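Local coordinates for hypothetical protein Atu2144 (Agrobacterium tumefaciens, PDB 2ODF), which is of unknown function but probably hydrolyses amide bonds, like the N-formylglutamate amidohydrolases of the zinc exopeptidase clan, at residues A[40-48]-A[107-118]; A[91-99]-A[119-127]. All coordinates share one frame; numbering follows the deposited sequence.

Overall arrangement
The chain passes through 40-48, on the way from strand 27-31 to helix 49-52, and later through 91-99, in the loop between strands 77-80 and 102-103. It then turns through the small hairpin 102-107 into 107-118 and 119-127, so the lead-in and first turns of helix 116-143 serve both contacts. Contact 1 closes a loop of 58 residues and contact 2 one of 19; their segments alternate, so the two closures cross. Their centres lie about 13 Å apart, and R122 of contact 2 links them by reaching N111 and E118 of contact 1. Together they tie two loops following strands of the central mixed sheet to helix 116-143 and its lead-in, beside the second subunit.

Contact 1. Residues A[40-48]-A[107-118]; sequences QKYGTLGLS and DIPGNFDLDEAE
Y42 OH donates to E118 OE2 over a very short 2.5 Å, the carboxylate oxygen lying in the ring plane at the phenol edge while the carboxylate itself is turned 81° to the ring. K41 NZ donates to Y42 OH (3.0 Å) and makes a looser salt bridge of 3.5 Å to E118 OE1; K41 CG lies over one face of the Y42 ring. The glutamate leaves the helix with CG opposite the backbone N (chi1 -178°), then bends at chi2 (57°) to bring the carboxylate to the tyrosine. R122 NE forms a salt bridge with E118 OE2, and D115, the N-cap, accepts from E118 N through OD1. The loop between strand 27-31 and helix 49-52 is thus held against the first turn of helix 116-143, and further along against its lead-in. There two overlapping turns, type II' from Y42 to L45 and type I' from T44 to L47, present L45 O to G110 N at 2.8 Å, the donor standing well above the carbonyl plane. L45 CB packs on I108 CG2 (4.1 Å), and L45 CD2 lies 3.8 Å from G110 CA. N111 is fixed behind them: ND2 donates to P100 O and L85 O, and OD1 accepts from R122 NH1.

Contact 2. Residues A[91-99]-A[119-127]; sequences RPPESPSAM and RFARTSALY
The turn-rich loop 91-99 packs on one side of the first turns of helix 116-143, where R119, T123 and Y127 meet P93 and M99 close to the second subunit. R119 NH2 gives a hydrogen bond of 2.9 Å to P93 O, nearly in line with the carbonyl bond and only 5° out of the guanidinium plane, although it is bent at the proton (139°). Two waters also lie in the guanidinium plane, at NH2 and at NH1: the first accepts from R119 NH2 and M99 N and donates to S95 O, the second links R119 NH1 to M99 O. M99 CE lies over one face of the R119 guanidinium, 3.7 Å above it and offset toward the rim; the hydrogen bonds to P93 O and the two waters hold the flat group's rotation. The methionine chain bends at chi3 (-129°), which sets CE between R119 and T123 OG1 while M99 SD touches R122 CD at 3.8 Å. Two type I turns, P92-S95 and S95-A98, shape the loop; S95 OG accepts from S97 N in an ST turn. T123 OG1 is turned back to R119 O (2.7 Å), which receives T123 N from the opposite face of its plane. P93 CB lies near this hydroxyl, and P93 CD meets Y127 CE2 at 3.5 Å, the two side chains crossing at about a right angle. With CG of Y127 anti to the backbone N, the ring runs out past P92 and its OH reaches H208 NE2. R91 O, which accepts from Y87 OH, comes within 3.2 Å of Y127 CE1. E94 OE2 forms an intersubunit ion pair with R119 NE of the second subunit.

Contact 1. Residues A[40-48]-A[107-118]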
loop_
_atom_site.group_PDB
_atom_site.type_symbol
_atom_site.label_atom_id
_atom_site.label_comp_id
_atom_site.label_asym_id
_atom_site.label_seq_id
_atom_site.Cartn_x
_atom_site.Cartn_y
_atom_site.Cartn_z
ATOM N N GLN A 40 18.290 -9.124 1.146
ATOM C CA GLN A 40 19.397 -9.293 2.083
ATOM C C GLN A 40 18.989 -8.807 3.472
ATOM O O GLN A 40 19.261 -9.468 4.460
ATOM C CB GLN A 40 20.636 -8.532 1.576
ATOM C CG GLN A 40 21.946 -8.967 2.263
ATOM C CD GLN A 40 23.092 -7.967 2.058
ATOM O OE1 GLN A 40 24.034 -8.248 1.313
ATOM N NE2 GLN A 40 23.020 -6.808 2.726
ATOM N N LYS A 41 18.287 -7.684 3.551
ATOM C CA LYS A 41 17.946 -7.119 4.852
ATOM C C LYS A 41 17.199 -8.109 5.772
ATOM O O LYS A 41 17.269 -7.989 6.991
ATOM C CB LYS A 41 17.170 -5.796 4.687
ATOM C CG LYS A 41 15.781 -5.911 4.163
ATOM C CD LYS A 41 14.994 -4.551 4.264
ATOM C CE LYS A 41 14.233 -4.370 5.592
ATOM N NZ LYS A 41 12.982 -3.479 5.478
ATOM N N TYR A 42 16.507 -9.089 5.196
ATOM C CA TYR A 42 15.692 -10.014 5.983
ATOM C C TYR A 42 16.417 -11.253 6.438
ATOM O O TYR A 42 15.895 -11.994 7.244
ATOM C CB TYR A 42 14.402 -10.396 5.222
ATOM C CG TYR A 42 13.511 -9.207 5.060
ATOM C CD1 TYR A 42 12.781 -8.709 6.133
ATOM C CD2 TYR A 42 13.467 -8.528 3.872
ATOM C CE1 TYR A 42 11.985 -7.594 6.003
ATOM C CE2 TYR A 42 12.695 -7.409 3.721
ATOM C CZ TYR A 42 11.951 -6.933 4.795
ATOM O OH TYR A 42 11.200 -5.786 4.641
ATOM N N GLY A 43 17.622 -11.489 5.929
ATOM C CA GLY A 43 18.328 -12.710 6.243
ATOM C C GLY A 43 17.521 -13.934 5.876
ATOM O O GLY A 43 17.060 -14.034 4.762
ATOM N N THR A 44 17.359 -14.860 6.823
ATOM C CA THR A 44 16.595 -16.093 6.618
ATOM C C THR A 44 15.092 -15.974 6.972
ATOM O O THR A 44 14.369 -16.949 6.905
ATOM C CB THR A 44 17.208 -17.229 7.468
ATOM O OG1 THR A 44 16.998 -16.957 8.856
ATOM C CG2 THR A 44 18.723 -17.373 7.186
ATOM N N LEU A 45 14.644 -14.798 7.402
ATOM C CA LEU A 45 13.328 -14.649 8.064
ATOM C C LEU A 45 13.117 -15.599 9.253
ATOM O O LEU A 45 11.989 -15.842 9.669
ATOM C CB LEU A 45 12.186 -14.826 7.059
ATOM C CG LEU A 45 12.012 -13.744 5.994
ATOM C CD1 LEU A 45 11.056 -14.250 4.891
ATOM C CD2 LEU A 45 11.525 -12.415 6.570
ATOM N N GLY A 46 14.217 -16.122 9.792
ATOM C CA GLY A 46 14.161 -17.101 10.865
ATOM C C GLY A 46 13.795 -18.499 10.426
ATOM O O GLY A 46 13.446 -19.329 11.268
ATOM N N LEU A 47 13.915 -18.782 9.119
ATOM C CA LEU A 47 13.550 -20.086 8.548
ATOM C C LEU A 47 14.765 -20.946 8.197
ATOM O O LEU A 47 15.879 -20.450 7.971
ATOM C CB LEU A 47 12.713 -19.907 7.263
ATOM C CG LEU A 47 11.408 -19.135 7.393
ATOM C CD1 LEU A 47 10.825 -18.819 6.005
ATOM C CD2 LEU A 47 10.384 -19.902 8.251
ATOM N N SER A 48 14.525 -22.249 8.156
ATOM C CA SER A 48 15.559 -23.213 7.795
ATOM C C SER A 48 15.860 -23.174 6.302
ATOM O O SER A 48 15.020 -22.782 5.500
ATOM C CB SER A 48 15.116 -24.620 8.188
ATOM O OG SER A 48 14.121 -25.091 7.300
ATOM N N ASP A 107 6.182 -21.730 11.363
ATOM C CA ASP A 107 6.192 -20.374 11.853
ATOM C C ASP A 107 7.286 -19.537 11.162
ATOM O O ASP A 107 8.375 -20.035 10.851
ATOM C CB ASP A 107 6.427 -20.420 13.355
ATOM C CG ASP A 107 6.541 -19.065 13.957
ATOM O OD1 ASP A 107 5.561 -18.278 13.860
ATOM O OD2 ASP A 107 7.608 -18.777 14.525
ATOM N N ILE A 108 6.977 -18.271 10.887
ATOM C CA ILE A 108 7.918 -17.371 10.215
ATOM C C ILE A 108 8.289 -16.218 11.143
ATOM O O ILE A 108 7.606 -15.178 11.133
ATOM C CB ILE A 108 7.336 -16.788 8.897
ATOM C CG1 ILE A 108 6.823 -17.923 7.988
ATOM C CG2 ILE A 108 8.413 -15.977 8.136
ATOM C CD1 ILE A 108 5.803 -17.449 6.946
ATOM N N PRO A 109 9.355 -16.388 11.952
ATOM C CA PRO A 109 9.718 -15.304 12.886
ATOM C C PRO A 109 9.888 -13.946 12.235
ATOM O O PRO A 109 9.526 -12.935 12.835
ATOM C CB PRO A 109 11.056 -15.785 13.506
ATOM C CG PRO A 109 10.961 -17.259 13.455
ATOM C CD PRO A 109 10.218 -17.567 12.142
ATOM N N GLY A 110 10.384 -13.921 10.997
ATOM C CA GLY A 110 10.533 -12.682 10.267
ATOM C C GLY A 110 9.240 -11.966 9.985
ATOM O O GLY A 110 9.264 -10.790 9.646
ATOM N N ASN A 111 8.116 -12.668 10.110
ATOM C CA ASN A 111 6.794 -12.064 9.917
ATOM C C ASN A 111 5.968 -11.907 11.184
ATOM O O ASN A 111 4.756 -11.618 11.133
ATOM C CB ASN A 111 6.037 -12.880 8.865
ATOM C CG ASN A 111 6.616 -12.693 7.464
ATOM O OD1 ASN A 111 7.544 -11.909 7.281
ATOM N ND2 ASN A 111 6.061 -13.402 6.472
ATOM N N PHE A 112 6.615 -12.066 12.321
ATOM C CA PHE A 112 5.947 -11.935 13.596
ATOM C C PHE A 112 5.400 -10.541 13.803
ATOM O O PHE A 112 6.115 -9.621 13.713
ATOM C CB PHE A 112 6.826 -12.288 14.774
ATOM C CG PHE A 112 6.207 -11.918 16.095
ATOM C CD1 PHE A 112 5.146 -12.632 16.598
ATOM C CD2 PHE A 112 6.636 -10.826 16.797
ATOM C CE1 PHE A 112 4.558 -12.288 17.777
ATOM C CE2 PHE A 112 6.037 -10.501 17.978
ATOM C CZ PHE A 112 5.008 -11.241 18.450
ATOM N N ASP A 113 4.109 -10.455 14.060
ATOM C CA ASP A 113 3.446 -9.239 14.479
ATOM C C ASP A 113 4.115 -7.965 13.946
ATOM O O ASP A 113 4.710 -7.238 14.648
ATOM C CB ASP A 113 3.294 -9.218 15.999
ATOM C CG ASP A 113 2.421 -8.094 16.493
ATOM O OD1 ASP A 113 1.429 -7.752 15.855
ATOM O OD2 ASP A 113 2.736 -7.571 17.537
ATOM N N LEU A 114 4.023 -7.749 12.657
ATOM C CA LEU A 114 4.790 -6.737 12.000
ATOM C C LEU A 114 4.336 -5.325 12.395
ATOM O O LEU A 114 3.189 -5.042 12.375
ATOM C CB LEU A 114 4.667 -6.908 10.487
ATOM C CG LEU A 114 5.345 -8.121 9.894
ATOM C CD1 LEU A 114 5.153 -8.080 8.395
ATOM C CD2 LEU A 114 6.828 -8.097 10.276
ATOM N N ASP A 115 5.275 -4.457 12.672
ATOM C CA ASP A 115 4.919 -3.102 13.063
ATOM C C ASP A 115 4.564 -2.249 11.846
ATOM O O ASP A 115 4.682 -2.674 10.683
ATOM C CB ASP A 115 5.977 -2.461 14.007
ATOM C CG ASP A 115 7.324 -2.205 13.361
ATOM O OD1 ASP A 115 7.446 -1.944 12.141
ATOM O OD2 ASP A 115 8.314 -2.196 14.126
ATOM N N GLU A 116 4.046 -1.067 12.130
ATOM C CA GLU A 116 3.510 -0.238 11.084
ATOM C C GLU A 116 4.558 0.190 10.067
ATOM O O GLU A 116 4.266 0.196 8.865
ATOM C CB GLU A 116 2.726 0.936 11.684
ATOM C CG GLU A 116 1.373 0.422 12.208
ATOM C CD GLU A 116 0.596 1.414 13.047
ATOM O OE1 GLU A 116 0.582 2.617 12.718
ATOM O OE2 GLU A 116 -0.014 0.962 14.037
ATOM N N ALA A 117 5.773 0.504 10.514
ATOM C CA ALA A 117 6.801 0.909 9.558
ATOM C C ALA A 117 7.140 -0.260 8.617
ATOM O O ALA A 117 7.419 -0.047 7.437
ATOM C CB ALA A 117 8.037 1.391 10.257
ATOM N N GLU A 118 7.128 -1.476 9.148
ATOM C CA GLU A 118 7.549 -2.653 8.361
ATOM C C GLU A 118 6.489 -3.079 7.322
ATOM O O GLU A 118 6.833 -3.424 6.184
ATOM C CB GLU A 118 7.931 -3.802 9.269
ATOM C CG GLU A 118 8.418 -5.034 8.518
ATOM C CD GLU A 118 9.615 -4.749 7.609
ATOM O OE1 GLU A 118 10.475 -3.897 7.940
ATOM O OE2 GLU A 118 9.739 -5.436 6.581
#

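Contact 2. Residues A[91-99]-A[119-127]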
loop_
_atom_site.group_PDB
_atom_site.type_symbol
_atom_site.label_atom_id
_atom_site.label_comp_id
_atom_site.label_asym_id
_atom_site.label_seq_id
_atom_site.Cartn_x
_atom_site.Cartn_y
_atom_site.Cartn_z
ATOM N N ARG A 91 -2.171 -10.746 -2.765
ATOM C CA ARG A 91 -3.000 -10.430 -1.593
ATOM C C ARG A 91 -2.970 -8.922 -1.297
ATOM O O ARG A 91 -1.916 -8.308 -1.417
ATOM C CB ARG A 91 -2.476 -11.139 -0.364
ATOM C CG ARG A 91 -2.562 -12.656 -0.436
ATOM C CD ARG A 91 -3.976 -13.201 -0.451
ATOM N NE ARG A 91 -3.864 -14.650 -0.413
ATOM C CZ ARG A 91 -4.725 -15.501 0.130
ATOM N NH1 ARG A 91 -5.840 -15.113 0.737
ATOM N NH2 ARG A 91 -4.430 -16.798 0.076
ATOM N N PRO A 92 -4.113 -8.330 -0.914
ATOM C CA PRO A 92 -4.095 -6.941 -0.495
ATOM C C PRO A 92 -3.491 -6.807 0.916
ATOM O O PRO A 92 -3.465 -7.797 1.676
ATOM C CB PRO A 92 -5.586 -6.564 -0.518
ATOM C CG PRO A 92 -6.287 -7.829 -0.250
ATOM C CD PRO A 92 -5.472 -8.887 -0.880
ATOM N N PRO A 93 -2.972 -5.616 1.262
ATOM C CA PRO A 93 -2.288 -5.469 2.521
ATOM C C PRO A 93 -3.162 -5.662 3.763
ATOM O O PRO A 93 -2.612 -5.916 4.824
ATOM C CB PRO A 93 -1.691 -4.055 2.452
ATOM C CG PRO A 93 -2.364 -3.368 1.407
ATOM C CD PRO A 93 -2.919 -4.387 0.455
ATOM N N GLU A 94 -4.485 -5.587 3.601
ATOM C CA GLU A 94 -5.470 -5.875 4.653
ATOM C C GLU A 94 -5.556 -7.378 4.973
ATOM O O GLU A 94 -5.959 -7.756 6.072
ATOM C CB GLU A 94 -6.869 -5.285 4.290
ATOM C CG GLU A 94 -7.212 -5.001 2.724
ATOM C CD GLU A 94 -6.481 -3.792 2.062
ATOM O OE1 GLU A 94 -5.417 -4.066 1.527
ATOM O OE2 GLU A 94 -6.922 -2.584 2.007
ATOM N N SER A 95 -5.174 -8.244 4.031
ATOM C CA SER A 95 -5.263 -9.692 4.253
ATOM C C SER A 95 -4.149 -10.214 5.159
ATOM O O SER A 95 -2.997 -9.828 4.993
ATOM C CB SER A 95 -5.164 -10.434 2.912
ATOM O OG SER A 95 -5.023 -11.834 3.122
ATOM N N PRO A 96 -4.478 -11.133 6.093
ATOM C CA PRO A 96 -3.420 -11.769 6.881
ATOM C C PRO A 96 -2.430 -12.574 6.062
ATOM O O PRO A 96 -1.320 -12.842 6.523
ATOM C CB PRO A 96 -4.192 -12.710 7.817
ATOM C CG PRO A 96 -5.520 -12.177 7.891
ATOM C CD PRO A 96 -5.810 -11.573 6.541
ATOM N N SER A 97 -2.819 -12.987 4.858
ATOM C CA SER A 97 -1.923 -13.771 4.014
ATOM C C SER A 97 -0.938 -12.887 3.262
ATOM O O SER A 97 -0.033 -13.403 2.658
ATOM C CB SER A 97 -2.705 -14.640 3.017
ATOM O OG SER A 97 -3.305 -15.707 3.721
ATOM N N ALA A 98 -1.086 -11.567 3.291
ATOM C CA ALA A 98 -0.151 -10.702 2.547
ATOM C C ALA A 98 1.289 -10.817 3.066
ATOM O O ALA A 98 2.266 -10.772 2.290
ATOM C CB ALA A 98 -0.617 -9.229 2.578
ATOM N N MET A 99 1.383 -10.913 4.372
ATOM C CA MET A 99 2.619 -11.020 5.078
ATOM C C MET A 99 2.419 -12.109 6.090
ATOM O O MET A 99 2.049 -11.846 7.173
ATOM C CB MET A 99 3.002 -9.701 5.732
ATOM C CG MET A 99 3.156 -8.572 4.754
ATOM S SD MET A 99 3.426 -6.889 5.373
ATOM C CE MET A 99 2.242 -6.047 4.515
ATOM N N ARG A 119 5.215 -3.051 7.706
ATOM C CA ARG A 119 4.113 -3.264 6.785
ATOM C C ARG A 119 4.119 -2.221 5.673
ATOM O O ARG A 119 3.938 -2.558 4.502
ATOM C CB ARG A 119 2.774 -3.223 7.501
ATOM C CG ARG A 119 2.587 -4.395 8.512
ATOM C CD ARG A 119 1.150 -4.486 9.017
ATOM N NE ARG A 119 0.290 -5.032 7.981
ATOM C CZ ARG A 119 0.150 -6.329 7.719
ATOM N NH1 ARG A 119 0.794 -7.252 8.422
ATOM N NH2 ARG A 119 -0.646 -6.703 6.743
ATOM N N PHE A 120 4.363 -0.970 6.026
ATOM C CA PHE A 120 4.414 0.064 5.021
ATOM C C PHE A 120 5.612 -0.206 4.082
ATOM O O PHE A 120 5.461 -0.124 2.892
ATOM C CB PHE A 120 4.482 1.485 5.601
ATOM C CG PHE A 120 4.569 2.505 4.544
ATOM C CD1 PHE A 120 3.447 2.870 3.831
ATOM C CD2 PHE A 120 5.789 2.960 4.116
ATOM C CE1 PHE A 120 3.539 3.765 2.801
ATOM C CE2 PHE A 120 5.882 3.831 3.083
ATOM C CZ PHE A 120 4.752 4.227 2.416
ATOM N N ALA A 121 6.776 -0.508 4.650
ATOM C CA ALA A 121 7.995 -0.737 3.885
ATOM C C ALA A 121 7.772 -1.792 2.797
ATOM O O ALA A 121 8.077 -1.562 1.612
ATOM C CB ALA A 121 9.158 -1.149 4.831
ATOM N N ARG A 122 7.192 -2.930 3.190
ATOM C CA ARG A 122 6.958 -4.030 2.245
ATOM C C ARG A 122 5.899 -3.683 1.225
ATOM O O ARG A 122 6.033 -3.993 0.066
ATOM C CB ARG A 122 6.540 -5.272 3.005
ATOM C CG ARG A 122 7.605 -5.745 3.966
ATOM C CD ARG A 122 7.168 -7.005 4.590
ATOM N NE ARG A 122 8.065 -7.475 5.637
ATOM C CZ ARG A 122 8.052 -8.711 6.130
ATOM N NH1 ARG A 122 7.230 -9.630 5.627
ATOM N NH2 ARG A 122 8.870 -9.031 7.129
ATOM N N THR A 123 4.823 -3.049 1.676
ATOM C CA THR A 123 3.751 -2.637 0.788
ATOM C C THR A 123 4.240 -1.668 -0.298
ATOM O O THR A 123 3.878 -1.783 -1.476
ATOM C CB THR A 123 2.584 -1.995 1.598
ATOM O OG1 THR A 123 2.082 -2.920 2.586
ATOM C CG2 THR A 123 1.478 -1.585 0.695
ATOM N N SER A 124 5.097 -0.738 0.100
ATOM C CA SER A 124 5.616 0.297 -0.786
ATOM C C SER A 124 6.631 -0.200 -1.792
ATOM O O SER A 124 6.704 0.333 -2.886
ATOM C CB SER A 124 6.312 1.398 0.025
ATOM O OG SER A 124 6.845 2.366 -0.850
ATOM N N ALA A 125 7.439 -1.157 -1.373
ATOM C CA ALA A 125 8.619 -1.612 -2.118
ATOM C C ALA A 125 8.306 -2.777 -3.047
ATOM O O ALA A 125 8.905 -2.875 -4.122
ATOM C CB ALA A 125 9.714 -2.011 -1.165
ATOM N N LEU A 126 7.383 -3.653 -2.623
ATOM C CA LEU A 126 7.059 -4.867 -3.357
ATOM C C LEU A 126 5.696 -4.849 -4.000
ATOM O O LEU A 126 5.610 -5.132 -5.169
ATOM C CB LEU A 126 7.176 -6.096 -2.471
ATOM C CG LEU A 126 8.604 -6.424 -1.999
ATOM C CD1 LEU A 126 8.523 -7.546 -0.969
ATOM C CD2 LEU A 126 9.594 -6.759 -3.170
ATOM N N TYR A 127 4.641 -4.499 -3.251
ATOM C CA TYR A 127 3.274 -4.704 -3.712
ATOM C C TYR A 127 2.827 -3.615 -4.669
ATOM O O TYR A 127 2.347 -3.910 -5.778
ATOM C CB TYR A 127 2.343 -4.811 -2.484
ATOM C CG TYR A 127 0.865 -4.836 -2.757
ATOM C CD1 TYR A 127 0.232 -5.964 -3.276
ATOM C CD2 TYR A 127 0.072 -3.730 -2.437
ATOM C CE1 TYR A 127 -1.165 -5.974 -3.476
ATOM C CE2 TYR A 127 -1.285 -3.751 -2.613
ATOM C CZ TYR A 127 -1.905 -4.845 -3.137
ATOM O OH TYR A 127 -3.273 -4.777 -3.316
HETATM O O HOH W 1 -0.737 -9.541 6.225
HETATM O O HOH W 2 1.040 -10.264 8.835
#